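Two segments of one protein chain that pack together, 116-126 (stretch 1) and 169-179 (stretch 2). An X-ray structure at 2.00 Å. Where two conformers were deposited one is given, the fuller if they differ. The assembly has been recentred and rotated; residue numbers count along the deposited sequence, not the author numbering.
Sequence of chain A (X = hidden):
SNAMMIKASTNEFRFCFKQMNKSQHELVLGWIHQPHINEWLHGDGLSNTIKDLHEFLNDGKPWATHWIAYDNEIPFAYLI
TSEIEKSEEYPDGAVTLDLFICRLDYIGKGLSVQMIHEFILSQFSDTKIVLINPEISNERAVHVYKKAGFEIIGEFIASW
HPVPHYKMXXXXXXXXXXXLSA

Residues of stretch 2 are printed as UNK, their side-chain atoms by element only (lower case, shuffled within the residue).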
ATOM      1  N   ILE A 116       7.358   1.591  -3.393  1.00 24.34           N
ATOM      2  CA  ILE A 116       6.697   0.295  -3.317  1.00 26.09           C
ATOM      3  C   ILE A 116       7.740  -0.809  -3.118  1.00 25.90           C
ATOM      4  O   ILE A 116       7.617  -1.626  -2.189  1.00 25.81           O
ATOM      5  CB  ILE A 116       5.828   0.009  -4.592  1.00 25.74           C
ATOM      6  CG1 ILE A 116       4.583   0.917  -4.620  1.00 25.96           C
ATOM      7  CG2 ILE A 116       5.495  -1.497  -4.686  1.00 26.79           C
ATOM      8  CD1 ILE A 116       3.870   0.983  -5.964  1.00 24.37           C
ATOM      9  N   HIS A 117       8.768  -0.827  -3.967  1.00 25.66           N
ATOM     10  CA  HIS A 117       9.794  -1.865  -3.874  1.00 26.38           C
ATOM     11  C   HIS A 117      10.545  -1.832  -2.550  1.00 26.60           C
ATOM     12  O   HIS A 117      10.759  -2.881  -1.916  1.00 24.50           O
ATOM     13  CB  HIS A 117      10.783  -1.813  -5.023  1.00 27.68           C
ATOM     14  CG  HIS A 117      10.184  -2.193  -6.344  1.00 28.21           C
ATOM     15  ND1 HIS A 117      10.864  -2.039  -7.527  1.00 27.53           N
ATOM     16  CD2 HIS A 117       8.962  -2.682  -6.667  1.00 27.80           C
ATOM     17  CE1 HIS A 117      10.095  -2.435  -8.528  1.00 28.26           C
ATOM     18  NE2 HIS A 117       8.940  -2.842  -8.031  1.00 29.40           N
ATOM     19  N   GLU A 118      10.920  -0.639  -2.114  1.00 22.26           N
ATOM     20  CA  GLU A 118      11.622  -0.546  -0.821  1.00 22.73           C
ATOM     21  C   GLU A 118      10.742  -0.950   0.362  1.00 22.91           C
ATOM     22  O   GLU A 118      11.215  -1.541   1.331  1.00 24.43           O
ATOM     23  CB  GLU A 118      12.174   0.863  -0.625  1.00 23.73           C
ATOM     24  CG  GLU A 118      13.346   1.195  -1.579  1.00 23.55           C
ATOM     25  CD  GLU A 118      13.969   2.552  -1.251  1.00 25.16           C
ATOM     26  OE1 GLU A 118      13.471   3.180  -0.303  1.00 25.92           O
ATOM     27  OE2 GLU A 118      14.937   2.995  -1.930  1.00 23.62           O
ATOM     28  N   PHE A 119       9.460  -0.624   0.311  1.00 22.78           N
ATOM     29  CA  PHE A 119       8.553  -1.037   1.393  1.00 23.60           C
ATOM     30  C   PHE A 119       8.440  -2.561   1.487  1.00 24.25           C
ATOM     31  O   PHE A 119       8.589  -3.152   2.580  1.00 22.09           O
ATOM     32  CB  PHE A 119       7.196  -0.398   1.201  1.00 25.16           C
ATOM     33  CG  PHE A 119       6.166  -0.798   2.234  1.00 27.14           C
ATOM     34  CD1 PHE A 119       6.296  -0.414   3.576  1.00 26.86           C
ATOM     35  CD2 PHE A 119       5.058  -1.545   1.855  1.00 28.74           C
ATOM     36  CE1 PHE A 119       5.325  -0.783   4.531  1.00 28.77           C
ATOM     37  CE2 PHE A 119       4.074  -1.919   2.811  1.00 29.29           C
ATOM     38  CZ  PHE A 119       4.211  -1.535   4.139  1.00 28.61           C
ATOM     39  N   ILE A 120       8.193  -3.197   0.341  1.00 23.83           N
ATOM     40  CA  ILE A 120       8.073  -4.658   0.306  1.00 24.36           C
ATOM     41  C   ILE A 120       9.351  -5.338   0.776  1.00 23.85           C
ATOM     42  O   ILE A 120       9.281  -6.259   1.594  1.00 22.61           O
ATOM     43  CB  ILE A 120       7.691  -5.187  -1.103  1.00 24.12           C
ATOM     44  CG1 ILE A 120       6.288  -4.701  -1.438  1.00 25.90           C
ATOM     45  CG2 ILE A 120       7.749  -6.753  -1.130  1.00 26.03           C
ATOM     46  CD1 ILE A 120       5.947  -4.739  -2.938  1.00 26.33           C
ATOM     47  N   LEU A 121      10.509  -4.900   0.264  1.00 23.73           N
ATOM     48  CA  LEU A 121      11.766  -5.469   0.687  1.00 23.82           C
ATOM     49  C   LEU A 121      12.172  -5.174   2.130  1.00 24.77           C
ATOM     50  O   LEU A 121      12.844  -6.002   2.757  1.00 26.01           O
ATOM     51  CB  LEU A 121      12.919  -5.118  -0.286  1.00 25.44           C
ATOM     52  CG  LEU A 121      12.668  -5.522  -1.744  1.00 27.39           C
ATOM     53  CD1 LEU A 121      13.722  -4.954  -2.650  1.00 28.85           C
ATOM     54  CD2 LEU A 121      12.586  -7.069  -1.898  1.00 28.20           C
ATOM     55  N   SER A 122      11.794  -4.010   2.644  1.00 24.66           N
ATOM     56  CA  SER A 122      12.123  -3.616   4.023  1.00 24.97           C
ATOM     57  C   SER A 122      11.217  -4.270   5.080  1.00 25.66           C
ATOM     58  O   SER A 122      11.664  -4.524   6.196  1.00 23.19           O
ATOM     59  CB  SER A 122      11.980  -2.080   4.201  1.00 24.81           C
ATOM     60  OG  SER A 122      12.937  -1.396   3.392  1.00 28.96           O
ATOM     61  N   GLN A 123       9.948  -4.495   4.726  1.00 25.47           N
ATOM     62  CA  GLN A 123       8.930  -4.957   5.697  1.00 26.93           C
ATOM     63  C   GLN A 123       8.327  -6.341   5.381  1.00 27.62           C
ATOM     64  O   GLN A 123       7.690  -6.972   6.236  1.00 25.36           O
ATOM     65  CB  GLN A 123       7.810  -3.904   5.844  1.00 27.70           C
ATOM     66  CG  GLN A 123       8.275  -2.496   6.344  1.00 29.44           C
ATOM     67  CD  GLN A 123       8.971  -2.535   7.693  1.00 30.16           C
ATOM     68  OE1 GLN A 123       8.775  -3.455   8.479  1.00 30.79           O
ATOM     69  NE2 GLN A 123       9.836  -1.569   7.940  1.00 32.68           N
ATOM     70  N   PHE A 124       8.511  -6.827   4.159  1.00 27.06           N
ATOM     71  CA  PHE A 124       7.838  -8.075   3.792  1.00 27.65           C
ATOM     72  C   PHE A 124       8.719  -8.955   2.941  1.00 28.54           C
ATOM     73  O   PHE A 124       8.227  -9.691   2.102  1.00 27.66           O
ATOM     74  CB  PHE A 124       6.506  -7.759   3.090  1.00 27.70           C
ATOM     75  CG  PHE A 124       5.512  -7.071   3.997  1.00 27.93           C
ATOM     76  CD1 PHE A 124       4.755  -7.822   4.895  1.00 29.62           C
ATOM     77  CD2 PHE A 124       5.371  -5.686   3.986  1.00 28.44           C
ATOM     78  CE1 PHE A 124       3.834  -7.205   5.760  1.00 30.04           C
ATOM     79  CE2 PHE A 124       4.472  -5.042   4.861  1.00 28.91           C
ATOM     80  CZ  PHE A 124       3.701  -5.808   5.753  1.00 29.45           C
ATOM     81  N   SER A 125      10.024  -8.886   3.177  1.00 28.86           N
ATOM     82  CA  SER A 125      10.984  -9.648   2.392  1.00 31.61           C
ATOM     83  C   SER A 125      10.781 -11.170   2.483  1.00 32.87           C
ATOM     84  O   SER A 125      11.187 -11.914   1.590  1.00 33.51           O
ATOM     85  CB  SER A 125      12.406  -9.278   2.819  1.00 32.95           C
ATOM     86  OG  SER A 125      12.665  -9.823   4.102  1.00 35.83           O
ATOM     87  N   ASP A 126      10.177 -11.595   3.583  1.00 34.37           N
ATOM     88  CA  ASP A 126       9.841 -12.980   3.934  1.00 37.24           C
ATOM     89  C   ASP A 126       8.467 -13.420   3.382  1.00 36.80           C
ATOM     90  O   ASP A 126       8.070 -14.579   3.497  1.00 37.01           O
ATOM     91  CB  ASP A 126       9.742 -13.000   5.455  1.00 40.10           C
ATOM     92  CG  ASP A 126       9.093 -11.707   5.994  1.00 42.74           C
ATOM     93  OD1 ASP A 126       8.096 -11.214   5.390  1.00 43.65           O
ATOM     94  OD2 ASP A 126       9.593 -11.165   6.995  1.00 45.01           O
ATOM     95  N   UNK A 169      -1.277  -8.698  -8.530  1.00 26.60           N
ATOM     96  CA  UNK A 169      -0.437  -9.558  -7.717  1.00 28.76           C
ATOM     97  C   UNK A 169       1.032  -9.349  -8.084  1.00 29.36           C
ATOM     98  O   UNK A 169       1.372  -9.174  -9.281  1.00 29.33           O
ATOM     99  c   UNK A 169       0.393 -13.875  -9.031  1.00 35.38           C
ATOM    100  n   UNK A 169      -0.001 -15.217  -9.660  1.00 36.63           N
ATOM    101  c   UNK A 169       0.038 -12.077  -7.273  1.00 31.58           C
ATOM    102  c   UNK A 169      -0.863 -11.027  -7.919  1.00 28.83           C
ATOM    103  c   UNK A 169      -0.306 -13.515  -7.730  1.00 33.42           C
ATOM    104  N   UNK A 170       1.884  -9.334  -7.055  1.00 29.34           N
ATOM    105  CA  UNK A 170       3.336  -9.240  -7.239  0.50 29.79           C
ATOM    106  C   UNK A 170       4.045 -10.386  -6.530  1.00 29.61           C
ATOM    107  O   UNK A 170       3.750 -10.671  -5.373  1.00 28.77           O
ATOM    108  c   UNK A 170       3.855  -7.892  -6.725  0.50 29.45           C
ATOM    109  c   UNK A 170       5.941  -7.755  -8.125  0.50 30.05           C
ATOM    110  c   UNK A 170       5.366  -7.622  -6.731  0.50 29.88           C
ATOM    111  c   UNK A 170       5.628  -6.235  -6.184  0.50 29.74           C
ATOM    112  N   UNK A 171       4.980 -11.023  -7.233  1.00 29.85           N
ATOM    113  CA  UNK A 171       5.792 -12.083  -6.647  0.50 30.18           C
ATOM    114  C   UNK A 171       7.069 -11.514  -6.023  1.00 30.83           C
ATOM    115  O   UNK A 171       7.953 -11.031  -6.731  1.00 30.93           O
ATOM    116  s   UNK A 171       7.340 -14.329  -7.149  0.50 29.22           S
ATOM    117  c   UNK A 171       6.117 -13.147  -7.692  0.50 29.76           C
ATOM    118  N   UNK A 172       7.157 -11.588  -4.698  1.00 30.31           N
ATOM    119  CA  UNK A 172       8.300 -11.013  -3.977  1.00 30.67           C
ATOM    120  C   UNK A 172       9.635 -11.617  -4.438  1.00 31.99           C
ATOM    121  O   UNK A 172      10.624 -10.898  -4.585  1.00 31.10           O
ATOM    122  c   UNK A 172       6.522 -10.011  -0.629  1.00 29.87           C
ATOM    123  c   UNK A 172       6.788 -10.257  -2.115  1.00 30.56           C
ATOM    124  c   UNK A 172       8.071 -11.061  -2.445  1.00 30.76           C
ATOM    125  c   UNK A 172       9.309 -10.614  -1.638  1.00 31.32           C
ATOM    126  N   UNK A 173       9.651 -12.915  -4.732  1.00 32.43           N
ATOM    127  CA  UNK A 173      10.897 -13.552  -5.151  1.00 34.84           C
ATOM    128  C   UNK A 173      11.332 -13.139  -6.563  1.00 35.32           C
ATOM    129  O   UNK A 173      12.524 -12.994  -6.813  1.00 35.82           O
ATOM    130  o   UNK A 173      13.285 -15.267  -3.136  1.00 38.82           O
ATOM    131  o   UNK A 173      11.981 -14.549  -1.540  1.00 40.29           O
ATOM    132  c   UNK A 173      12.141 -15.075  -2.669  1.00 38.94           C
ATOM    133  c   UNK A 173      10.848 -15.067  -4.957  1.00 36.02           C
ATOM    134  c   UNK A 173      10.884 -15.518  -3.468  1.00 37.36           C
ATOM    135  N   UNK A 174      10.377 -12.896  -7.458  1.00 35.39           N
ATOM    136  CA  UNK A 174      10.683 -12.248  -8.735  1.00 36.25           C
ATOM    137  C   UNK A 174      11.247 -10.861  -8.517  1.00 36.15           C
ATOM    138  O   UNK A 174      12.231 -10.489  -9.154  1.00 35.75           O
ATOM    139  o   UNK A 174       7.852 -13.567 -10.570  1.00 42.59           O
ATOM    140  c   UNK A 174       9.445 -12.114  -9.609  1.00 37.97           C
ATOM    141  c   UNK A 174       9.053 -13.405 -10.264  1.00 40.17           C
ATOM    142  o   UNK A 174       9.929 -14.271 -10.475  1.00 41.38           O
ATOM    143  N   UNK A 175      10.613 -10.097  -7.629  1.00 35.98           N
ATOM    144  CA  UNK A 175      11.089  -8.757  -7.301  1.00 36.39           C
ATOM    145  C   UNK A 175      12.567  -8.791  -6.914  1.00 37.61           C
ATOM    146  O   UNK A 175      13.360  -8.029  -7.453  1.00 36.15           O
ATOM    147  c   UNK A 175      11.076  -5.750  -6.725  1.00 36.49           C
ATOM    148  c   UNK A 175      10.826  -6.783  -5.619  1.00 36.04           C
ATOM    149  c   UNK A 175      10.258  -8.104  -6.188  1.00 35.96           C
ATOM    150  c   UNK A 175       9.948  -6.170  -4.504  1.00 34.39           C
ATOM    151  N   UNK A 176      12.926  -9.680  -5.988  1.00 38.93           N
ATOM    152  CA  UNK A 176      14.319  -9.819  -5.549  1.00 40.51           C
ATOM    153  C   UNK A 176      15.277 -10.196  -6.684  1.00 43.55           C
ATOM    154  O   UNK A 176      16.313  -9.558  -6.880  1.00 44.31           O
ATOM    155  c   UNK A 176      13.025 -11.220  -0.855  1.00 32.16           C
ATOM    156  c   UNK A 176      13.671 -10.442  -3.145  1.00 35.54           C
ATOM    157  c   UNK A 176      13.914 -11.462  -2.053  1.00 34.15           C
ATOM    158  n   UNK A 176      13.232 -12.280   0.180  1.00 30.01           N
ATOM    159  c   UNK A 176      14.421 -10.849  -4.418  1.00 38.80           C
ATOM    160  N   UNK A 177      14.926 -11.226  -7.438  1.00 46.53           N
ATOM    161  CA  UNK A 177      15.792 -11.693  -8.509  1.00 49.79           C
ATOM    162  C   UNK A 177      15.987 -10.612  -9.575  1.00 52.24           C
ATOM    163  O   UNK A 177      17.046 -10.532 -10.197  1.00 52.84           O
ATOM    164  c   UNK A 177      14.769 -15.433  -8.723  1.00 50.06           C
ATOM    165  c   UNK A 177      15.017 -16.633  -7.811  1.00 49.93           C
ATOM    166  c   UNK A 177      15.263 -12.993  -9.114  1.00 49.59           C
ATOM    167  c   UNK A 177      15.568 -14.221  -8.270  1.00 50.26           C
ATOM    168  n   UNK A 177      13.984 -17.702  -8.012  1.00 49.56           N
ATOM    169  N   UNK A 178      14.973  -9.768  -9.750  1.00 55.08           N
ATOM    170  CA  UNK A 178      15.016  -8.683 -10.727  1.00 56.85           C
ATOM    171  C   UNK A 178      15.521  -7.380 -10.116  1.00 57.42           C
ATOM    172  O   UNK A 178      15.740  -6.396 -10.828  1.00 58.01           O
ATOM    173  c   UNK A 178      13.636  -8.485 -11.357  1.00 58.07           C
ATOM    174  c   UNK A 178      12.149  -9.260 -13.277  1.00 60.55           C
ATOM    175  c   UNK A 178      13.214  -9.646 -12.258  1.00 59.66           C
ATOM    176  o   UNK A 178      11.036  -8.856 -12.919  1.00 61.47           O
ATOM    177  n   UNK A 178      12.484  -9.402 -14.558  1.00 60.90           N
ATOM    178  N   UNK A 179      15.711  -7.387  -8.798  1.00 57.86           N
ATOM    179  CA  UNK A 179      16.175  -6.217  -8.041  1.00 57.86           C
ATOM    180  C   UNK A 179      17.703  -6.187  -7.978  1.00 58.12           C
ATOM    181  O   UNK A 179      18.380  -6.978  -8.647  1.00 58.49           O
ATOM    182  c   UNK A 179      16.053  -5.192  -5.661  1.00 58.58           C
ATOM    183  c   UNK A 179      15.563  -6.242  -6.636  1.00 58.11           C
ATOM    184  n   UNK A 179      14.582  -1.092  -5.484  1.00 58.79           N
ATOM    185  c   UNK A 179      15.630  -1.590  -4.833  1.00 59.07           C
ATOM    186  n   UNK A 179      15.974  -2.873  -4.943  1.00 58.73           N
ATOM    187  c   UNK A 179      15.293  -3.878  -5.758  1.00 58.58           C
ATOM    188  n   UNK A 179      16.352  -0.794  -4.056  1.00 59.07           N
TER

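Position 169 carries four carbons in a row ending in a nitrogen, an unbranched amine chain that is out of reach of stretch 1. It is Lys169, in a strand.

Position 170 has four carbons, forked at the second. One terminal carbon lies 3.6 Å from Ile120 CD1. The fork identifies Leu170, whose CA-to-CB bond points toward stretch 1; the atom in that contact is CD2.

Position 171 has one carbon and one sulfur, which makes it Cys171. It touches nothing on stretch 1, but it sits at the N-cap of the helix that follows: its SG accepts from the backbone N of position 174 at 3.4 Å, with an N-H...S angle of 164°.

Position 172 again has four carbons, but forked at the first, with one arm two carbons long. The end carbon of that arm lies 3.5 Å from Ile120 CG2 and 3.2 Å from Phe124 O. This is Ile172, and the end carbon is CD1.

Position 173 shows three carbons, the third bearing two oxygens: Glu173. Position 174 has one carbon fewer before its two oxygens, hence Asp174, which is exposed and out of reach of stretch 1.

At position 175 four carbons fork at the second. One terminal carbon stands 3.6 Å from the centroid of the His117 ring and 6° off the ring normal, a CH-pi contact over the face; the other lies 3.8 Å from Leu121 CD2. The residue is Leu175, with CD1 over the ring and CD2 against Leu121.

Position 176 has four carbons in a row and a terminal nitrogen, an extended chain. The nitrogen donates to Ser125 O at 2.5 Å and forms a salt bridge with Glu173 OE2 at 3.1 Å, while the second carbon packs 3.8 Å from Leu121 CD2. This is Lys176; the atoms are NZ and CG.

Position 177 repeats that composition without touching stretch 1: Lys177. Position 178 has three carbons, the third carrying one oxygen and one nitrogen: Gln178, likewise out of reach.

Position 179 has three carbons, a nitrogen, and a carbon bearing two more nitrogens. The third carbon lies 3.6 Å from Leu121 CD1, and one terminal nitrogen lies 3.9 Å from His117 CB. The other is 4.6 Å from Glu118 OE2, beyond salt-bridge range. The group is the guanidinium of Arg179, and these atoms are CD, NH1 and NH2 in turn.

The axes of helices 116-123 and 172-178 approach to 11.0 Å, with 110° between their N-to-C directions, and the two stretches together bury 564 Å². Leu170, Ile172 and Leu175 all pack against Ile120, and Leu175 also meets Leu121 and the His117 face. Lys176 adds the hydrogen bond across the stretches, using a carbonyl beyond helix 116-123, while Arg179 extends the packing along Leu121 and His117.

Stretch 2 (169-179) KLCIEDLKKQR
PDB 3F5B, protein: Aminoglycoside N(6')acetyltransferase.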